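Local coordinates for protein inactive dihydroorotase-like domain (Chaetomium thermophilum, PDB 5NNL) that is a catalytically inactive member of the dihydroorotase-like family, a domain built on an alpha/beta barrel with a flanking beta region, at residues Val70-Leu76 with Pro331-Ser337; Ile212-Phe216 with Asn267-Ile271. All coordinates share one frame; numbering follows the deposited sequence.

Interaction 1 of 2, residues Val70-Leu76 with Pro331-Ser337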
ATOM      1  N   VAL A  70       2.683  14.228 -12.163  1.00 41.56           N
ATOM      2  CA  VAL A  70       2.019  13.603 -11.027  1.00 36.82           C
ATOM      3  C   VAL A  70       1.869  14.635  -9.918  1.00 37.81           C
ATOM      4  O   VAL A  70       2.567  15.652  -9.879  1.00 35.99           O
ATOM      5  CB  VAL A  70       2.773  12.361 -10.511  1.00 34.82           C
ATOM      6  CG1 VAL A  70       2.555  11.194 -11.448  1.00 39.05           C
ATOM      7  CG2 VAL A  70       4.259  12.655 -10.345  1.00 36.80           C
ATOM      8  N   TYR A  71       0.942  14.354  -9.006  1.00 35.33           N
ATOM      9  CA  TYR A  71       0.563  15.297  -7.964  1.00 34.58           C
ATOM     10  C   TYR A  71       1.010  14.868  -6.576  1.00 33.10           C
ATOM     11  O   TYR A  71       0.704  15.559  -5.599  1.00 32.84           O
ATOM     12  CB  TYR A  71      -0.951  15.511  -7.998  1.00 35.19           C
ATOM     13  CG  TYR A  71      -1.386  16.167  -9.284  1.00 39.40           C
ATOM     14  CD1 TYR A  71      -1.245  17.540  -9.467  1.00 40.25           C
ATOM     15  CD2 TYR A  71      -1.902  15.414 -10.330  1.00 38.71           C
ATOM     16  CE1 TYR A  71      -1.629  18.147 -10.649  1.00 40.93           C
ATOM     17  CE2 TYR A  71      -2.290  16.012 -11.515  1.00 40.10           C
ATOM     18  CZ  TYR A  71      -2.147  17.379 -11.670  1.00 42.13           C
ATOM     19  OH  TYR A  71      -2.530  17.988 -12.843  1.00 42.56           O
ATOM     20  N   CYS A  72       1.717  13.748  -6.466  1.00 35.74           N
ATOM     21  CA  CYS A  72       2.459  13.392  -5.270  1.00 34.39           C
ATOM     22  C   CYS A  72       3.746  12.718  -5.728  1.00 33.01           C
ATOM     23  O   CYS A  72       3.910  12.395  -6.907  1.00 31.99           O
ATOM     24  CB  CYS A  72       1.637  12.487  -4.338  1.00 31.30           C
ATOM     25  SG  CYS A  72       1.253  10.850  -4.999  1.00 30.44           S
ATOM     26  N   ASP A  73       4.677  12.526  -4.797  1.00 30.48           N
ATOM     27  CA  ASP A  73       5.880  11.770  -5.109  1.00 34.01           C
ATOM     28  C   ASP A  73       5.574  10.274  -5.082  1.00 35.25           C
ATOM     29  O   ASP A  73       4.608   9.822  -4.460  1.00 33.67           O
ATOM     30  CB  ASP A  73       7.000  12.104  -4.125  1.00 37.85           C
ATOM     31  CG  ASP A  73       7.453  13.548  -4.228  1.00 39.21           C
ATOM     32  OD1 ASP A  73       7.185  14.179  -5.272  1.00 36.92           O
ATOM     33  OD2 ASP A  73       8.075  14.048  -3.268  1.00 39.65           O
ATOM     34  N   PHE A  74       6.405   9.500  -5.775  1.00 36.89           N
ATOM     35  CA  PHE A  74       6.118   8.080  -5.895  1.00 33.04           C
ATOM     36  C   PHE A  74       7.393   7.305  -6.183  1.00 39.70           C
ATOM     37  O   PHE A  74       8.401   7.856  -6.632  1.00 41.41           O
ATOM     38  CB  PHE A  74       5.070   7.813  -6.984  1.00 32.06           C
ATOM     39  CG  PHE A  74       5.586   7.975  -8.383  1.00 40.00           C
ATOM     40  CD1 PHE A  74       5.610   9.221  -8.991  1.00 37.44           C
ATOM     41  CD2 PHE A  74       6.037   6.876  -9.098  1.00 39.35           C
ATOM     42  CE1 PHE A  74       6.081   9.370 -10.281  1.00 41.67           C
ATOM     43  CE2 PHE A  74       6.508   7.019 -10.385  1.00 41.35           C
ATOM     44  CZ  PHE A  74       6.531   8.266 -10.979  1.00 42.13           C
ATOM     45  N   ASN A  75       7.327   6.012  -5.886  1.00 36.40           N
ATOM     46  CA  ASN A  75       8.345   5.038  -6.235  1.00 37.20           C
ATOM     47  C   ASN A  75       7.687   3.948  -7.065  1.00 39.07           C
ATOM     48  O   ASN A  75       6.548   3.555  -6.792  1.00 36.98           O
ATOM     49  CB  ASN A  75       8.976   4.419  -4.982  1.00 40.58           C
ATOM     50  CG  ASN A  75      10.404   4.871  -4.753  1.00 44.35           C
ATOM     51  OD1 ASN A  75      11.203   4.950  -5.687  1.00 46.42           O
ATOM     52  ND2 ASN A  75      10.734   5.164  -3.498  1.00 47.69           N
ATOM     53  N   LEU A  76       8.388   3.476  -8.087  1.00 39.19           N
ATOM     54  CA  LEU A  76       7.950   2.283  -8.787  1.00 39.00           C
ATOM     55  C   LEU A  76       8.525   1.047  -8.103  1.00 32.15           C
ATOM     56  O   LEU A  76       9.379   1.128  -7.215  1.00 34.10           O
ATOM     57  CB  LEU A  76       8.360   2.323 -10.261  1.00 40.21           C
ATOM     58  CG  LEU A  76       7.597   3.300 -11.160  1.00 42.84           C
ATOM     59  CD1 LEU A  76       8.188   3.307 -12.563  1.00 40.66           C
ATOM     60  CD2 LEU A  76       6.115   2.954 -11.219  1.00 40.23           C
ATOM     61  N   PRO A 331       1.335  20.069 -11.443  1.00 41.94           N
ATOM     62  CA  PRO A 331       1.920  18.851 -10.863  1.00 40.07           C
ATOM     63  C   PRO A 331       3.407  19.032 -10.586  1.00 40.59           C
ATOM     64  O   PRO A 331       4.185  19.328 -11.493  1.00 41.82           O
ATOM     65  CB  PRO A 331       1.668  17.781 -11.933  1.00 41.06           C
ATOM     66  CG  PRO A 331       1.397  18.536 -13.189  1.00 42.29           C
ATOM     67  CD  PRO A 331       0.765  19.819 -12.780  1.00 44.21           C
ATOM     68  N   LYS A 332       3.795  18.849  -9.323  1.00 40.66           N
ATOM     69  CA  LYS A 332       5.189  18.967  -8.914  1.00 38.98           C
ATOM     70  C   LYS A 332       5.733  17.678  -8.304  1.00 37.91           C
ATOM     71  O   LYS A 332       6.812  17.696  -7.703  1.00 36.98           O
ATOM     72  CB  LYS A 332       5.353  20.131  -7.927  1.00 39.88           C
ATOM     73  CG  LYS A 332       4.889  21.477  -8.479  1.00 41.45           C
ATOM     74  CD  LYS A 332       5.997  22.528  -8.481  1.00 49.37           C
ATOM     75  CE  LYS A 332       6.324  23.025  -7.079  1.00 47.35           C
ATOM     76  NZ  LYS A 332       7.037  24.335  -7.084  1.00 52.09           N
ATOM     77  N   GLY A 333       5.024  16.556  -8.447  1.00 38.00           N
ATOM     78  CA  GLY A 333       5.516  15.301  -7.919  1.00 38.86           C
ATOM     79  C   GLY A 333       6.622  14.709  -8.772  1.00 39.61           C
ATOM     80  O   GLY A 333       6.763  15.018  -9.956  1.00 37.27           O
ATOM     81  N   ALA A 334       7.423  13.836  -8.157  1.00 39.88           N
ATOM     82  CA  ALA A 334       8.576  13.255  -8.833  1.00 42.53           C
ATOM     83  C   ALA A 334       8.726  11.778  -8.492  1.00 42.37           C
ATOM     84  O   ALA A 334       8.315  11.320  -7.421  1.00 38.32           O
ATOM     85  CB  ALA A 334       9.871  13.989  -8.462  1.00 40.40           C
ATOM     86  N   ASP A 335       9.319  11.039  -9.430  1.00 39.44           N
ATOM     87  CA  ASP A 335       9.800   9.687  -9.169  1.00 42.62           C
ATOM     88  C   ASP A 335      11.021   9.763  -8.259  1.00 43.73           C
ATOM     89  O   ASP A 335      12.020  10.398  -8.610  1.00 43.76           O
ATOM     90  CB  ASP A 335      10.157   9.001 -10.489  1.00 42.36           C
ATOM     91  CG  ASP A 335      10.432   7.510 -10.332  1.00 45.06           C
ATOM     92  OD1 ASP A 335       9.923   6.728 -11.163  1.00 43.34           O
ATOM     93  OD2 ASP A 335      11.146   7.120  -9.380  1.00 42.19           O
ATOM     94  N   MET A 336      10.950   9.122  -7.095  1.00 41.91           N
ATOM     95  CA  MET A 336      12.021   9.207  -6.109  1.00 44.46           C
ATOM     96  C   MET A 336      13.128   8.181  -6.338  1.00 46.10           C
ATOM     97  O   MET A 336      14.031   8.066  -5.502  1.00 48.96           O
ATOM     98  CB  MET A 336      11.456   9.048  -4.692  1.00 43.22           C
ATOM     99  CG  MET A 336      10.454  10.125  -4.265  1.00 42.24           C
ATOM    100  SD  MET A 336      10.813  11.794  -4.868  1.00 52.70           S
ATOM    101  CE  MET A 336      12.279  12.203  -3.924  1.00 50.14           C
ATOM    102  N   SER A 337      13.090   7.445  -7.445  1.00 45.83           N
ATOM    103  CA  SER A 337      14.167   6.516  -7.779  1.00 49.27           C
ATOM    104  C   SER A 337      15.232   7.202  -8.631  1.00 51.36           C
ATOM    105  O   SER A 337      15.261   7.052  -9.853  1.00 54.10           O
ATOM    106  CB  SER A 337      13.618   5.290  -8.513  1.00 45.27           C
ATOM    107  OG  SER A 337      12.736   4.550  -7.681  1.00 46.99           O
TER
HETATM  108  O   HOH W   1      10.729   4.225  -9.152  1.00 41.57           O
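Phe74 and Asp335 are paired by a single beta bridge, in which Phe74 bonds to both neighbours of Asp335, and their side chains meet as well. Met336 N gives a hydrogen bond of 2.9 Å to Phe74 O, nearly straight at 167°, while Phe74 N reaches Ala334 O at 3.1 Å. With CG of Phe74 set between its backbone N and carbonyl carbon (chi1 73°), the ring folds back over the bridge, and Asp335 CA sits over one face in a CH-pi contact, 4.1 Å from the centroid. Tyr71 makes a similar contact: the C-H groups of the compact Pro331 ring pack on its aromatic face, CB foremost, and Phe326 meets the same ring edge-to-face. Gly333 N bonds to Val70 O from above the carbonyl plane; having no side chain, glycine lets its CA come within 3.5 Å of Cys72 O. Strand 73-79 is one of the parallel strands of the barrel, and the C-terminal tail, which has no regular secondary structure, runs beside its start. Asp73 extends the pairing with its carboxylate: OD1 accepts from Ala334 N at 2.9 Å on the anti side, tilted 30° out of the carboxylate plane, OD2 is bonded by Gln277, and the bent Met336 chain lays SD 3.8 Å from Asp73 CG. At the far end, Ser337 OG donates to Asn75 OD1, at a modelled 2.5 Å that is doubtfully short. Asp335 OD2 accepts from Ser337 N, closing an Asx turn, and one water links this oxygen to Leu76 N and, again at a doubtfully short distance, to Ser337 OG. Strand 39-44 also pairs with residues 73-75, Ile42 bonding to Asp73 and Asn75, while Thr31 OG1 accepts from Tyr71 N.

Interaction 2 of 2, residues Ile212-Phe216 with Asn267-Ile271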
ATOM      1  N   ILE A 212       2.304  -5.746  16.412  1.00 35.78           N
ATOM      2  CA  ILE A 212       3.069  -6.515  15.436  1.00 35.75           C
ATOM      3  C   ILE A 212       2.950  -5.910  14.046  1.00 32.97           C
ATOM      4  O   ILE A 212       3.847  -6.076  13.214  1.00 29.98           O
ATOM      5  CB  ILE A 212       2.593  -7.981  15.444  1.00 34.46           C
ATOM      6  CG1 ILE A 212       2.756  -8.593  16.840  1.00 34.58           C
ATOM      7  CG2 ILE A 212       3.314  -8.811  14.374  1.00 36.44           C
ATOM      8  CD1 ILE A 212       4.109  -8.367  17.487  1.00 36.91           C
ATOM      9  N   ILE A 213       1.852  -5.220  13.763  1.00 33.26           N
ATOM     10  CA  ILE A 213       1.633  -4.637  12.447  1.00 31.47           C
ATOM     11  C   ILE A 213       2.384  -3.313  12.384  1.00 31.48           C
ATOM     12  O   ILE A 213       2.110  -2.393  13.161  1.00 30.73           O
ATOM     13  CB  ILE A 213       0.134  -4.451  12.173  1.00 30.87           C
ATOM     14  CG1 ILE A 213      -0.606  -5.776  12.397  1.00 33.57           C
ATOM     15  CG2 ILE A 213      -0.091  -3.951  10.756  1.00 29.40           C
ATOM     16  CD1 ILE A 213      -2.111  -5.667  12.371  1.00 30.35           C
ATOM     17  N   ASP A 214       3.344  -3.222  11.468  1.00 31.01           N
ATOM     18  CA  ASP A 214       4.201  -2.049  11.360  1.00 30.13           C
ATOM     19  C   ASP A 214       3.594  -0.952  10.499  1.00 28.07           C
ATOM     20  O   ASP A 214       3.842   0.231  10.757  1.00 28.08           O
ATOM     21  CB  ASP A 214       5.563  -2.456  10.787  1.00 31.53           C
ATOM     22  CG  ASP A 214       6.252  -3.518  11.625  1.00 33.59           C
ATOM     23  OD1 ASP A 214       6.709  -3.200  12.744  1.00 35.53           O
ATOM     24  OD2 ASP A 214       6.308  -4.683  11.178  1.00 33.34           O
ATOM     25  N   VAL A 215       2.784  -1.315   9.501  1.00 27.04           N
ATOM     26  CA  VAL A 215       2.341  -0.384   8.472  1.00 27.31           C
ATOM     27  C   VAL A 215       0.887  -0.650   8.109  1.00 26.22           C
ATOM     28  O   VAL A 215       0.425  -1.794   8.094  1.00 23.57           O
ATOM     29  CB  VAL A 215       3.229  -0.497   7.210  1.00 26.49           C
ATOM     30  CG1 VAL A 215       2.706   0.393   6.080  1.00 27.11           C
ATOM     31  CG2 VAL A 215       4.670  -0.156   7.536  1.00 30.10           C
ATOM     32  N   PHE A 216       0.166   0.427   7.804  1.00 23.47           N
ATOM     33  CA  PHE A 216      -1.122   0.342   7.132  1.00 25.01           C
ATOM     34  C   PHE A 216      -0.929   0.676   5.660  1.00 28.30           C
ATOM     35  O   PHE A 216      -0.196   1.608   5.318  1.00 28.16           O
ATOM     36  CB  PHE A 216      -2.144   1.310   7.737  1.00 27.89           C
ATOM     37  CG  PHE A 216      -2.685   0.891   9.078  1.00 27.90           C
ATOM     38  CD1 PHE A 216      -3.001  -0.431   9.345  1.00 27.31           C
ATOM     39  CD2 PHE A 216      -2.894   1.834  10.066  1.00 28.74           C
ATOM     40  CE1 PHE A 216      -3.505  -0.798  10.576  1.00 31.16           C
ATOM     41  CE2 PHE A 216      -3.399   1.471  11.295  1.00 28.60           C
ATOM     42  CZ  PHE A 216      -3.705   0.160  11.552  1.00 26.24           C
ATOM     43  N   ASN A 267       6.931   4.421  10.245  1.00 27.75           N
ATOM     44  CA  ASN A 267       7.377   3.057   9.950  1.00 32.29           C
ATOM     45  C   ASN A 267       7.514   2.802   8.461  1.00 31.06           C
ATOM     46  O   ASN A 267       8.556   2.257   8.045  1.00 34.20           O
ATOM     47  CB  ASN A 267       6.434   2.058  10.620  1.00 29.37           C
ATOM     48  CG  ASN A 267       6.476   2.161  12.115  1.00 31.58           C
ATOM     49  OD1 ASN A 267       7.401   2.745  12.680  1.00 28.46           O
ATOM     50  ND2 ASN A 267       5.475   1.605  12.772  1.00 29.42           N
ATOM     51  N   PRO A 268       6.548   3.136   7.603  1.00 32.07           N
ATOM     52  CA  PRO A 268       6.759   2.922   6.163  1.00 30.36           C
ATOM     53  C   PRO A 268       7.968   3.662   5.626  1.00 36.87           C
ATOM     54  O   PRO A 268       8.599   3.202   4.667  1.00 36.30           O
ATOM     55  CB  PRO A 268       5.455   3.428   5.526  1.00 30.48           C
ATOM     56  CG  PRO A 268       4.757   4.212   6.584  1.00 31.44           C
ATOM     57  CD  PRO A 268       5.201   3.662   7.894  1.00 31.26           C
ATOM     58  N   LYS A 269       8.312   4.797   6.228  1.00 35.09           N
ATOM     59  CA  LYS A 269       9.445   5.579   5.755  1.00 39.39           C
ATOM     60  C   LYS A 269      10.762   4.857   6.017  1.00 39.28           C
ATOM     61  O   LYS A 269      11.656   4.855   5.164  1.00 40.97           O
ATOM     62  CB  LYS A 269       9.412   6.945   6.435  1.00 35.63           C
ATOM     63  CG  LYS A 269      10.462   7.928   5.994  1.00 42.69           C
ATOM     64  CD  LYS A 269      10.225   9.255   6.708  1.00 45.68           C
ATOM     65  CE  LYS A 269      11.337  10.253   6.484  1.00 53.20           C
ATOM     66  NZ  LYS A 269      11.011  11.530   7.184  1.00 57.74           N
ATOM     67  N   GLU A 270      10.896   4.227   7.184  1.00 36.69           N
ATOM     68  CA  GLU A 270      12.144   3.551   7.519  1.00 40.70           C
ATOM     69  C   GLU A 270      12.267   2.214   6.800  1.00 43.62           C
ATOM     70  O   GLU A 270      13.341   1.875   6.289  1.00 42.72           O
ATOM     71  CB  GLU A 270      12.238   3.344   9.029  1.00 46.23           C
ATOM     72  CG  GLU A 270      13.638   3.041   9.527  1.00 55.07           C
ATOM     73  CD  GLU A 270      13.657   1.930  10.557  1.00 66.11           C
ATOM     74  OE1 GLU A 270      13.637   0.746  10.155  1.00 61.97           O
ATOM     75  OE2 GLU A 270      13.678   2.244  11.768  1.00 79.61           O
ATOM     76  N   ILE A 271      11.177   1.447   6.749  1.00 43.57           N
ATOM     77  CA  ILE A 271      11.218   0.116   6.150  1.00 41.72           C
ATOM     78  C   ILE A 271      11.577   0.204   4.674  1.00 43.17           C
ATOM     79  O   ILE A 271      12.336  -0.623   4.152  1.00 42.62           O
ATOM     80  CB  ILE A 271       9.868  -0.595   6.368  1.00 35.92           C
ATOM     81  CG1 ILE A 271       9.695  -0.930   7.853  1.00 37.55           C
ATOM     82  CG2 ILE A 271       9.762  -1.856   5.523  1.00 35.77           C
ATOM     83  CD1 ILE A 271       8.275  -1.260   8.253  1.00 34.42           C
TER
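Asn267 meets Asp214 O with CB, CG and ND2 in succession. Its CB already lies 3.2 Å from Asp214 O; CG, turned anti to its own carbonyl carbon (chi1 -64°), passes by the same oxygen; and at the end ND2 donates a hydrogen bond to it of 2.9 Å. The bond is fairly straight, 158° at the hydrogen, and arrives in the carbonyl plane on a lone pair, with the oxygen only 5° out of the amide plane. An asparagine suits this place because it is short and carries an N-H that can serve a main-chain carbonyl just before a strand begins. In the barrel, strand 215-217 follows 175-180 in the parallel order, and helix 257-271 packs against it through its last turn. Beside the amide contact, Val215 supplies the apolar half. Its CG2 meets three things at once: Pro268 N at 3.8 Å, Pro268 CD and Ile271 CD1, while CG1, anti to the backbone N, touches Pro268 CB more loosely, at 4.1 Å. A branched residue thereby fills the angle between the proline ring and the isoleucine, whose chain runs past it in the opposite direction. The tip of Ile271, CD1, also comes 3.9 Å from Asp214 CB. Pro268 has no N-H to give to the turn before, and the helix kinks there; it continues beyond, with Ile271 N bonded to Asn267 O. Farther out, the Asp214 carboxylate turns to Lys169, its salt-bridge partner, and to Cys177 N, while Ile12 covers both Val215 and Pro268.

Overall arrangement
The two contacts lie about 20 Å apart between centres, with nearest atoms about 9 Å apart, and do not touch. Both involve strands of the same parallel barrel set: 73-79 in interaction 1 and 215-217 in interaction 2, separated by four strands one way round and, as expected for a closed barrel, by 39-44 and 3-11 the other way. The C-terminal tail pairs backbone to backbone in interaction 1, whereas in interaction 2 a helix end meets the strand through side chains, one of them bonded to a main-chain carbonyl. Along the sequence, 212-216 and 267-271 both fall between the ends of interaction 1. The two also approach through residues just after helix 257-271: Leu274 touches Asn75, and Gln277 bonds to Asp73.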